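Local coordinates for protein terminal uridylyltransferase 1 (Trypanosoma brucei, PDB 5HZD) that adds uridines to the 3' hydroxyl of guide, ribosomal and some messenger RNAs of the mitochondrion, using UTP and a divalent metal ion, at residues A[99-104]-A[137-142]; A[149-154]-A[164-169]; A[318-323]-A[401-406]; A[325-330]-A[334-339]. One frame throughout, in Å; residues are numbered along the deposited sequence. Where two conformers were deposited one is given.

In the fold
Contacts 1 and 2 belong to the palm, whose mixed sheet carries the residues inferred to hold the catalytic metal; contacts 3 and 4 lie in the helical part that binds UTP. Contact 1 is a surface cluster of aromatic rings and a proline, whereas contact 2, partly buried, is aliphatic packing of helix 143-156 on an edge strand. The two touch where Trp100 meets Ser149, Ile150 and Leu153. Contact 3, fully buried, rests on one pair of rings. Contact 4 alone is bonded across its segments, by backbone and amide. It follows directly on helix 310-324 of contact 3 and touches that contact, their centres about 11 Å apart, against about 40 Å between contacts 1 and 3.

Contact 1 (A[99-104]-A[137-142]); sequences RWHDKA and GSWPPL
His101 NE2 is hydrogen-bonded to Asp130, and its ring meets Trp139, whose CZ3 lies 3.7 Å from His101 NE2. CZ3 comes over one face of the imidazole. The two planes are nevertheless inclined at 45°, too oblique for either a stack or an edge-to-face pair. Trp139 extends from the opposite direction, and its six-membered ring also reaches Trp100, CH2 to CH2 at 3.7 Å. Here the rims meet, with centroids 6.0 Å apart and planes at 65°, and neither indole lies over the other. At its polar edge, Trp139 NE1 has weak hydrogen bonds with Val128 O and Phe289 O. Pro141 adds an aliphatic contact: its CG sits at the edge of the Trp100 ring, 3.7 Å from CZ2. Within its own segment Pro141 bends back, placing CD 3.4 Å above the plane of the Trp139 indole, next to Pro140, which follows a cis peptide bond. With chi1 at -165°, CG of Trp139 lies opposite the backbone N, which sends the indole across to Trp100 and His101. This aromatic cluster joins the end of helix 80-100 to the loop between helices 131-135 and 143-156. Trp100 continues onto helix 143-156, and both tryptophans touch strand 124-129 of the palm sheet.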
# COMPACT_ATOMS: atom_id res chain seq x y z
N ARG A 99 -16.26 10.07 -17.16
CA ARG A 99 -16.95 11.30 -17.55
C ARG A 99 -15.94 12.43 -17.76
O ARG A 99 -16.16 13.33 -18.57
CB ARG A 99 -18.02 11.69 -16.53
CG ARG A 99 -18.57 13.13 -16.63
CD ARG A 99 -19.53 13.37 -17.82
NE ARG A 99 -20.40 12.24 -18.13
CZ ARG A 99 -21.54 11.96 -17.51
NH1 ARG A 99 -21.96 12.73 -16.51
NH2 ARG A 99 -22.26 10.91 -17.88
N TRP A 100 -14.81 12.37 -17.04
CA TRP A 100 -13.73 13.33 -17.21
C TRP A 100 -12.86 12.97 -18.42
O TRP A 100 -12.53 13.82 -19.26
CB TRP A 100 -12.91 13.35 -15.92
CG TRP A 100 -11.59 14.01 -16.03
CD1 TRP A 100 -11.33 15.33 -16.22
CD2 TRP A 100 -10.32 13.35 -15.96
NE1 TRP A 100 -9.97 15.54 -16.27
CE2 TRP A 100 -9.33 14.34 -16.11
CE3 TRP A 100 -9.94 12.02 -15.77
CZ2 TRP A 100 -7.96 14.04 -16.10
CZ3 TRP A 100 -8.59 11.70 -15.77
CH2 TRP A 100 -7.61 12.73 -15.91
N HIS A 101 -12.54 11.70 -18.55
CA HIS A 101 -11.69 11.26 -19.64
C HIS A 101 -12.11 9.86 -20.06
O HIS A 101 -11.85 8.89 -19.35
CB HIS A 101 -10.23 11.25 -19.18
CG HIS A 101 -9.27 11.05 -20.29
ND1 HIS A 101 -9.00 12.04 -21.22
CD2 HIS A 101 -8.52 9.98 -20.64
CE1 HIS A 101 -8.12 11.58 -22.09
NE2 HIS A 101 -7.81 10.34 -21.76
N ASP A 102 -12.77 9.75 -21.22
CA ASP A 102 -13.42 8.50 -21.57
C ASP A 102 -12.51 7.29 -21.64
O ASP A 102 -12.93 6.15 -21.37
CB ASP A 102 -14.20 8.63 -22.89
CG ASP A 102 -14.92 7.35 -23.23
OD1 ASP A 102 -15.85 6.99 -22.46
OD2 ASP A 102 -14.52 6.69 -24.24
N LYS A 103 -11.24 7.53 -21.97
CA LYS A 103 -10.33 6.41 -22.15
C LYS A 103 -9.56 6.06 -20.87
O LYS A 103 -8.79 5.11 -20.87
CB LYS A 103 -9.35 6.71 -23.26
CG LYS A 103 -10.03 6.64 -24.64
CD LYS A 103 -9.06 7.02 -25.73
CE LYS A 103 -8.03 5.92 -25.91
NZ LYS A 103 -7.17 6.17 -27.11
N ALA A 104 -9.76 6.82 -19.81
CA ALA A 104 -9.17 6.46 -18.52
C ALA A 104 -9.77 5.17 -17.95
O ALA A 104 -10.98 4.93 -18.04
CB ALA A 104 -9.35 7.57 -17.53
N GLY A 137 3.48 8.59 -24.42
CA GLY A 137 4.24 9.49 -23.57
C GLY A 137 3.47 10.73 -23.17
O GLY A 137 4.06 11.78 -22.92
N SER A 138 2.15 10.63 -23.09
CA SER A 138 1.29 11.77 -22.78
C SER A 138 0.35 11.47 -21.62
O SER A 138 -0.81 11.88 -21.66
CB SER A 138 0.44 12.15 -23.99
OG SER A 138 1.26 12.56 -25.07
N TRP A 139 0.83 10.77 -20.60
CA TRP A 139 0.03 10.55 -19.40
C TRP A 139 0.95 10.68 -18.20
O TRP A 139 2.09 10.19 -18.23
CB TRP A 139 -0.64 9.15 -19.38
CG TRP A 139 -1.71 9.09 -18.34
CD1 TRP A 139 -1.58 8.66 -17.04
CD2 TRP A 139 -3.05 9.60 -18.45
NE1 TRP A 139 -2.76 8.83 -16.35
CE2 TRP A 139 -3.68 9.40 -17.20
CE3 TRP A 139 -3.79 10.18 -19.50
CZ2 TRP A 139 -5.00 9.78 -16.97
CZ3 TRP A 139 -5.09 10.56 -19.26
CH2 TRP A 139 -5.70 10.34 -18.00
N PRO A 140 0.50 11.35 -17.13
CA PRO A 140 -0.81 11.98 -16.91
C PRO A 140 -0.93 13.37 -17.50
O PRO A 140 0.10 14.03 -17.79
CB PRO A 140 -0.90 12.05 -15.38
CG PRO A 140 0.53 12.23 -14.96
CD PRO A 140 1.34 11.38 -15.92
N PRO A 141 -2.17 13.84 -17.67
CA PRO A 141 -2.36 15.25 -18.01
C PRO A 141 -2.05 16.07 -16.77
O PRO A 141 -1.74 15.48 -15.74
CB PRO A 141 -3.86 15.32 -18.33
CG PRO A 141 -4.49 14.25 -17.48
CD PRO A 141 -3.44 13.16 -17.34
N LEU A 142 -2.16 17.39 -16.84
CA LEU A 142 -1.73 18.19 -15.68
C LEU A 142 -2.51 17.79 -14.45
O LEU A 142 -3.75 17.86 -14.40
CB LEU A 142 -1.87 19.67 -15.98
CG LEU A 142 -0.68 20.17 -16.84
CD1 LEU A 142 -0.86 21.58 -17.20
CD2 LEU A 142 0.65 20.01 -16.11

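Contact 2 (A[149-154]-A[164-169])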
# COMPACT_ATOMS: atom_id res chain seq x y z
N SER A 149 -10.86 18.36 -11.30
CA SER A 149 -11.95 17.85 -12.15
C SER A 149 -12.65 16.67 -11.52
O SER A 149 -13.90 16.64 -11.46
CB SER A 149 -11.42 17.45 -13.53
OG SER A 149 -10.98 18.59 -14.23
N ILE A 150 -11.89 15.69 -11.05
CA ILE A 150 -12.51 14.50 -10.49
C ILE A 150 -13.15 14.77 -9.12
O ILE A 150 -14.20 14.21 -8.79
CB ILE A 150 -11.53 13.33 -10.47
CG1 ILE A 150 -11.23 12.96 -11.94
CG2 ILE A 150 -12.11 12.14 -9.74
CD1 ILE A 150 -10.05 12.07 -12.07
N THR A 151 -12.55 15.67 -8.33
CA THR A 151 -13.20 16.08 -7.09
C THR A 151 -14.61 16.61 -7.35
O THR A 151 -15.53 16.22 -6.65
CB THR A 151 -12.37 17.11 -6.35
OG1 THR A 151 -11.13 16.47 -6.01
CG2 THR A 151 -13.06 17.51 -5.03
N GLU A 152 -14.77 17.43 -8.38
CA GLU A 152 -16.08 18.01 -8.67
C GLU A 152 -17.07 16.95 -9.12
O GLU A 152 -18.23 16.98 -8.73
CB GLU A 152 -15.95 19.09 -9.74
CG GLU A 152 -17.27 19.68 -10.18
CD GLU A 152 -17.92 20.56 -9.12
OE1 GLU A 152 -17.29 20.81 -8.06
OE2 GLU A 152 -19.07 21.00 -9.35
N LEU A 153 -16.62 16.01 -9.94
CA LEU A 153 -17.52 14.92 -10.34
C LEU A 153 -17.98 14.09 -9.15
O LEU A 153 -19.16 13.70 -9.05
CB LEU A 153 -16.85 14.01 -11.39
CG LEU A 153 -16.60 14.63 -12.76
CD1 LEU A 153 -15.85 13.66 -13.68
CD2 LEU A 153 -17.91 15.10 -13.41
N LEU A 154 -17.06 13.81 -8.22
CA LEU A 154 -17.43 13.08 -7.02
C LEU A 154 -18.43 13.85 -6.15
O LEU A 154 -19.40 13.28 -5.67
CB LEU A 154 -16.18 12.70 -6.23
CG LEU A 154 -15.28 11.68 -6.92
CD1 LEU A 154 -13.92 11.69 -6.24
CD2 LEU A 154 -15.92 10.25 -6.87
N LEU A 164 -14.02 14.32 1.29
CA LEU A 164 -13.07 14.45 0.19
C LEU A 164 -11.97 15.44 0.47
O LEU A 164 -12.24 16.60 0.81
CB LEU A 164 -13.78 14.92 -1.08
CG LEU A 164 -14.60 13.92 -1.85
CD1 LEU A 164 -15.22 14.61 -3.08
CD2 LEU A 164 -13.76 12.76 -2.28
N GLU A 165 -10.73 15.01 0.29
CA GLU A 165 -9.60 15.93 0.44
C GLU A 165 -8.81 15.98 -0.86
O GLU A 165 -7.98 15.12 -1.11
CB GLU A 165 -8.67 15.48 1.59
CG GLU A 165 -7.43 16.37 1.78
CD GLU A 165 -6.43 15.89 2.84
OE1 GLU A 165 -5.36 16.55 2.98
OE2 GLU A 165 -6.71 14.88 3.53
N PRO A 166 -9.07 16.98 -1.71
CA PRO A 166 -8.24 17.18 -2.90
C PRO A 166 -6.87 17.68 -2.47
O PRO A 166 -6.80 18.63 -1.69
CB PRO A 166 -8.97 18.29 -3.67
CG PRO A 166 -9.79 19.02 -2.60
CD PRO A 166 -10.17 17.96 -1.61
N ILE A 167 -5.81 17.03 -2.92
CA ILE A 167 -4.46 17.51 -2.65
C ILE A 167 -3.79 17.85 -3.97
O ILE A 167 -3.00 17.07 -4.48
CB ILE A 167 -3.66 16.44 -1.90
CG1 ILE A 167 -4.48 15.94 -0.72
CG2 ILE A 167 -2.33 17.01 -1.39
CD1 ILE A 167 -3.80 14.85 0.04
N SER A 168 -4.14 19.00 -4.53
CA SER A 168 -3.75 19.30 -5.91
C SER A 168 -2.29 19.71 -6.03
O SER A 168 -1.71 19.66 -7.13
CB SER A 168 -4.66 20.39 -6.47
OG SER A 168 -4.66 21.52 -5.61
N HIS A 169 -1.68 20.06 -4.90
CA HIS A 169 -0.34 20.65 -4.89
C HIS A 169 0.77 19.84 -4.21
O HIS A 169 1.89 20.31 -4.08
CB HIS A 169 -0.41 22.07 -4.32
CG HIS A 169 -1.07 23.06 -5.23
ND1 HIS A 169 -0.39 23.72 -6.23
CD2 HIS A 169 -2.35 23.48 -5.30
CE1 HIS A 169 -1.23 24.51 -6.88
NE2 HIS A 169 -2.42 24.39 -6.33
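Leu164 CD1 is the methyl on which this packing turns, lying 3.8 Å from Leu154 CB and 3.9 Å from Thr151 O. It therefore rests against one turn of helix, meeting a side-chain root and a backbone carbonyl at once. The second methyl, CD2, reaches Leu154 CD1 at 4.1 Å, and the two leucines cross at about a right angle. Thr151 CG2 lies 4.1 Å from Leu164 CD1, where the side chains slide past each other in opposite directions. Further along the strand, Pro166 CB approaches Thr151 OG1 to 3.7 Å, a van der Waals contact; the hydroxyl's hydrogen bond goes to Val147 O, one turn back. That bond fits the torsion of Thr151: at chi1 -62° OG1 lies beside the backbone N, leaving CG2 opposite it and aimed at Leu164. No hydrogen bond crosses between the segments. Phe159, in the connecting loop, touches both leucines and extends the apolar patch. The helix and strand axes run nearly antiparallel, at 167° and 9.4 Å apart, the spacing of a helix laid on a sheet. Strand 164-167 is an edge strand of the palm sheet, paired with strand 174-177, and helix 143-156 packs against both strands, its other flank meeting Trp100 of helix 80-100.

Contact 3 (A[318-323]-A[401-406]); sequences KDWSKT and GFFYFY
Trp320 and Phe403 form a T-shaped (edge-to-face) pair that joins two helices, 310-324 and 385-409, in the helical part of the enzyme. From Trp320 CB, the first torsion (chi1 161°) places CG opposite the backbone N and directs the indole toward the other helix. Beyond CG, on the pyrrole side, Trp320 NE1 is about 4.1 Å from both CE1 and CZ of Phe403. Along the fusion bond, Trp320 CD2 has Phe403 CZ at 3.8 Å, and Trp320 CE2 lies 3.6 Å from Phe403 CE1. On the benzo side Trp320 CH2 lies near Phe403 CE1, at 3.8 Å. The phenyl thus presents its edge to one indole face, displaced toward the rim. The evidence is a plane angle of 86° and centroids 4.9 Å apart. One face of the Phe403 ring is covered at its centre by Phe402 CD1, which would limit its rotation. Outside the pair, Leu491 of helix 481-497 and Phe509 touch Trp320, and Leu317 touches Phe403. The same turn of helix 310-324 carries Lys318 and Lys322, which bind UTP, while Trp320 is buried. The shortest approach is Trp320 CZ2 to Phe403 CE1, 3.5 Å.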
# COMPACT_ATOMS: atom_id res chain seq x y z
N LYS A 318 5.65 -5.38 8.76
CA LYS A 318 5.12 -4.02 8.58
C LYS A 318 4.68 -3.48 9.92
O LYS A 318 5.01 -2.34 10.26
CB LYS A 318 3.90 -4.05 7.67
CG LYS A 318 3.24 -2.65 7.45
CD LYS A 318 2.02 -2.85 6.57
CE LYS A 318 1.69 -1.62 5.75
NZ LYS A 318 1.54 -0.45 6.63
N ASP A 319 3.93 -4.28 10.69
CA ASP A 319 3.43 -3.82 11.97
C ASP A 319 4.60 -3.56 12.94
O ASP A 319 4.62 -2.54 13.62
CB ASP A 319 2.45 -4.83 12.59
CG ASP A 319 1.15 -4.94 11.80
OD1 ASP A 319 0.89 -4.06 10.95
OD2 ASP A 319 0.40 -5.92 12.06
N TRP A 320 5.56 -4.48 13.00
CA TRP A 320 6.74 -4.31 13.83
C TRP A 320 7.50 -3.03 13.47
O TRP A 320 7.97 -2.27 14.33
CB TRP A 320 7.69 -5.50 13.70
CG TRP A 320 9.07 -5.16 14.15
CD1 TRP A 320 9.51 -5.09 15.45
CD2 TRP A 320 10.17 -4.75 13.34
NE1 TRP A 320 10.82 -4.69 15.48
CE2 TRP A 320 11.25 -4.45 14.21
CE3 TRP A 320 10.35 -4.59 11.96
CZ2 TRP A 320 12.51 -4.02 13.74
CZ3 TRP A 320 11.60 -4.17 11.49
CH2 TRP A 320 12.67 -3.90 12.38
N SER A 321 7.64 -2.79 12.17
CA SER A 321 8.45 -1.66 11.75
C SER A 321 7.79 -0.34 12.15
O SER A 321 8.48 0.59 12.56
CB SER A 321 8.74 -1.75 10.25
OG SER A 321 7.57 -1.56 9.46
N LYS A 322 6.47 -0.29 12.11
CA LYS A 322 5.76 0.92 12.53
C LYS A 322 5.81 1.10 14.05
O LYS A 322 6.10 2.19 14.55
CB LYS A 322 4.33 0.92 12.02
CG LYS A 322 4.28 1.12 10.51
CD LYS A 322 2.91 1.46 10.00
CE LYS A 322 2.98 1.90 8.55
NZ LYS A 322 3.73 3.20 8.38
N THR A 323 5.57 0.03 14.80
CA THR A 323 5.57 0.14 16.25
C THR A 323 6.95 0.47 16.81
O THR A 323 7.06 1.21 17.78
CB THR A 323 5.02 -1.12 16.97
OG1 THR A 323 5.94 -2.21 16.83
CG2 THR A 323 3.68 -1.50 16.41
N GLY A 401 15.23 -15.58 11.67
CA GLY A 401 16.34 -15.53 10.75
C GLY A 401 16.50 -14.16 10.10
O GLY A 401 17.63 -13.76 9.81
N PHE A 402 15.39 -13.45 9.89
CA PHE A 402 15.44 -12.10 9.32
C PHE A 402 16.17 -11.17 10.29
O PHE A 402 17.07 -10.40 9.90
CB PHE A 402 14.00 -11.60 9.06
CG PHE A 402 13.88 -10.11 8.78
CD1 PHE A 402 13.70 -9.21 9.81
CD2 PHE A 402 13.89 -9.64 7.47
CE1 PHE A 402 13.57 -7.85 9.58
CE2 PHE A 402 13.74 -8.30 7.22
CZ PHE A 402 13.56 -7.40 8.27
N PHE A 403 15.80 -11.23 11.56
CA PHE A 403 16.43 -10.35 12.55
C PHE A 403 17.88 -10.75 12.76
O PHE A 403 18.74 -9.89 12.92
CB PHE A 403 15.63 -10.36 13.86
CG PHE A 403 14.35 -9.59 13.76
CD1 PHE A 403 14.38 -8.20 13.77
CD2 PHE A 403 13.12 -10.24 13.63
CE1 PHE A 403 13.19 -7.48 13.68
CE2 PHE A 403 11.95 -9.52 13.53
CZ PHE A 403 11.98 -8.14 13.56
N TYR A 404 18.17 -12.06 12.75
CA TYR A 404 19.57 -12.46 12.82
C TYR A 404 20.40 -11.99 11.61
O TYR A 404 21.53 -11.47 11.79
CB TYR A 404 19.69 -13.98 13.02
CG TYR A 404 21.11 -14.43 13.27
CD1 TYR A 404 21.66 -14.40 14.54
CD2 TYR A 404 21.91 -14.86 12.21
CE1 TYR A 404 22.98 -14.81 14.75
CE2 TYR A 404 23.21 -15.25 12.41
CZ TYR A 404 23.72 -15.24 13.68
OH TYR A 404 25.03 -15.64 13.87
N PHE A 405 19.85 -12.16 10.41
CA PHE A 405 20.54 -11.75 9.17
C PHE A 405 20.91 -10.28 9.23
O PHE A 405 22.07 -9.91 8.95
CB PHE A 405 19.62 -12.05 7.98
CG PHE A 405 20.22 -11.70 6.65
CD1 PHE A 405 21.22 -12.48 6.09
CD2 PHE A 405 19.79 -10.58 5.96
CE1 PHE A 405 21.81 -12.15 4.84
CE2 PHE A 405 20.36 -10.25 4.70
CZ PHE A 405 21.35 -11.04 4.14
N TYR A 406 19.97 -9.44 9.63
CA TYR A 406 20.27 -8.01 9.59
C TYR A 406 21.04 -7.53 10.80
O TYR A 406 21.61 -6.43 10.77
CB TYR A 406 19.00 -7.19 9.33
CG TYR A 406 18.57 -7.33 7.88
CD1 TYR A 406 19.40 -6.88 6.85
CD2 TYR A 406 17.34 -7.93 7.55
CE1 TYR A 406 19.02 -7.00 5.52
CE2 TYR A 406 16.95 -8.04 6.20
CZ TYR A 406 17.80 -7.58 5.20
OH TYR A 406 17.44 -7.69 3.88

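Contact 4 (A[325-330]-A[334-339])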
# COMPACT_ATOMS: atom_id res chain seq x y z
N GLY A 325 9.26 2.14 15.22
CA GLY A 325 9.72 3.41 14.67
C GLY A 325 10.67 3.37 13.48
O GLY A 325 11.10 4.42 12.99
N VAL A 326 11.00 2.18 13.00
CA VAL A 326 11.94 2.10 11.88
C VAL A 326 11.24 2.37 10.54
O VAL A 326 11.87 2.65 9.53
CB VAL A 326 12.65 0.73 11.82
CG1 VAL A 326 13.29 0.40 13.13
CG2 VAL A 326 11.71 -0.34 11.43
N ASN A 327 9.91 2.25 10.55
CA ASN A 327 9.07 2.57 9.40
C ASN A 327 8.33 3.85 9.80
O ASN A 327 7.41 3.81 10.61
CB ASN A 327 8.09 1.42 9.15
CG ASN A 327 7.09 1.67 8.02
OD1 ASN A 327 6.89 2.80 7.57
ND2 ASN A 327 6.46 0.60 7.55
N ASN A 328 8.78 4.98 9.25
CA ASN A 328 8.27 6.30 9.65
C ASN A 328 8.85 7.30 8.66
O ASN A 328 9.70 8.10 9.00
CB ASN A 328 8.72 6.63 11.06
CG ASN A 328 8.10 7.89 11.58
OD1 ASN A 328 6.99 8.26 11.18
ND2 ASN A 328 8.80 8.57 12.49
N SER A 329 8.42 7.21 7.40
CA SER A 329 9.05 8.01 6.35
C SER A 329 8.94 9.53 6.56
O SER A 329 9.83 10.27 6.13
CB SER A 329 8.51 7.63 4.97
OG SER A 329 7.09 7.82 4.91
N VAL A 330 7.87 9.99 7.21
CA VAL A 330 7.74 11.44 7.43
C VAL A 330 8.90 12.01 8.23
O VAL A 330 9.22 13.19 8.11
CB VAL A 330 6.39 11.89 8.07
CG1 VAL A 330 5.22 11.57 7.14
CG2 VAL A 330 6.19 11.29 9.47
N PHE A 334 12.39 4.48 7.18
CA PHE A 334 11.99 3.72 6.00
C PHE A 334 10.48 3.78 5.75
O PHE A 334 9.68 4.07 6.64
CB PHE A 334 12.37 2.25 6.17
CG PHE A 334 13.84 2.00 6.12
CD1 PHE A 334 14.60 2.39 5.03
CD2 PHE A 334 14.46 1.33 7.17
CE1 PHE A 334 15.97 2.14 4.98
CE2 PHE A 334 15.82 1.06 7.11
CZ PHE A 334 16.58 1.46 6.03
N THR A 335 10.10 3.49 4.52
CA THR A 335 8.71 3.30 4.16
C THR A 335 8.33 1.83 4.30
O THR A 335 9.19 0.93 4.43
CB THR A 335 8.51 3.66 2.69
OG1 THR A 335 9.40 2.86 1.88
CG2 THR A 335 8.81 5.12 2.45
N SER A 336 7.04 1.54 4.21
CA SER A 336 6.61 0.15 4.21
C SER A 336 7.18 -0.62 3.03
O SER A 336 7.53 -1.80 3.15
CB SER A 336 5.09 0.05 4.23
OG SER A 336 4.60 0.57 5.48
N TYR A 337 7.30 0.04 1.89
CA TYR A 337 7.91 -0.60 0.73
C TYR A 337 9.35 -1.01 1.04
O TYR A 337 9.74 -2.13 0.71
CB TYR A 337 7.89 0.38 -0.46
CG TYR A 337 8.33 -0.15 -1.81
CD1 TYR A 337 7.82 -1.33 -2.32
CD2 TYR A 337 9.18 0.60 -2.62
CE1 TYR A 337 8.20 -1.79 -3.60
CE2 TYR A 337 9.55 0.16 -3.90
CZ TYR A 337 9.06 -1.03 -4.38
OH TYR A 337 9.43 -1.46 -5.65
N ALA A 338 10.11 -0.14 1.69
CA ALA A 338 11.51 -0.47 2.03
C ALA A 338 11.58 -1.71 2.94
O ALA A 338 12.49 -2.57 2.78
CB ALA A 338 12.18 0.71 2.70
N ILE A 339 10.66 -1.80 3.90
CA ILE A 339 10.65 -2.96 4.80
C ILE A 339 10.34 -4.23 4.01
O ILE A 339 10.97 -5.26 4.24
CB ILE A 339 9.64 -2.78 5.96
CG1 ILE A 339 9.95 -1.51 6.77
CG2 ILE A 339 9.70 -4.00 6.94
CD1 ILE A 339 11.39 -1.42 7.32
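Asn327 ND2 donates to Ser336 OG over 2.8 Å, nearly straight at 170° and with the hydroxyl in the amide plane. With CG of Asn327 opposite its backbone N, chi1 176°, the amide extends toward the start of helix 336-349. ND2 also bonds Ser321 OG, and at the other end OD1 has a weak hydrogen bond with Lys322 NZ. Asn327 OD1 also lies 3.2 Å from Phe334 O, two acceptors not bonded to each other. Partners at both ends would favour this orientation of the amide and may help position Ser336 and Lys322, which both bind UTP. The backbones are joined beside it by a single beta bridge between Asn327 and Phe334. Phe334 N gives a bond of 3.0 Å to Val326 O, and Asn328 N returns one of 2.9 Å to Phe334 O, in its carbonyl plane. Asn327 CA adds a CA-H...O contact to the same oxygen at 3.2 Å. This bonded, largely buried part contrasts with the outer side, where Ser329 CB merely meets Thr335 CG2 at 3.6 Å near solvent. Thr335 OG1 turns instead to its own helix, accepting from Ala338 N as N-cap. On the inner side, Val326 CG2 and Ile339 CD1 are a looser 4.3 Å apart. The turn links helix 310-324 to helix 336-349, with Val326 and Ile339 both packed on Ser321 of the former, and Phe334 reaching Ile465 and Ile479 in loops beyond.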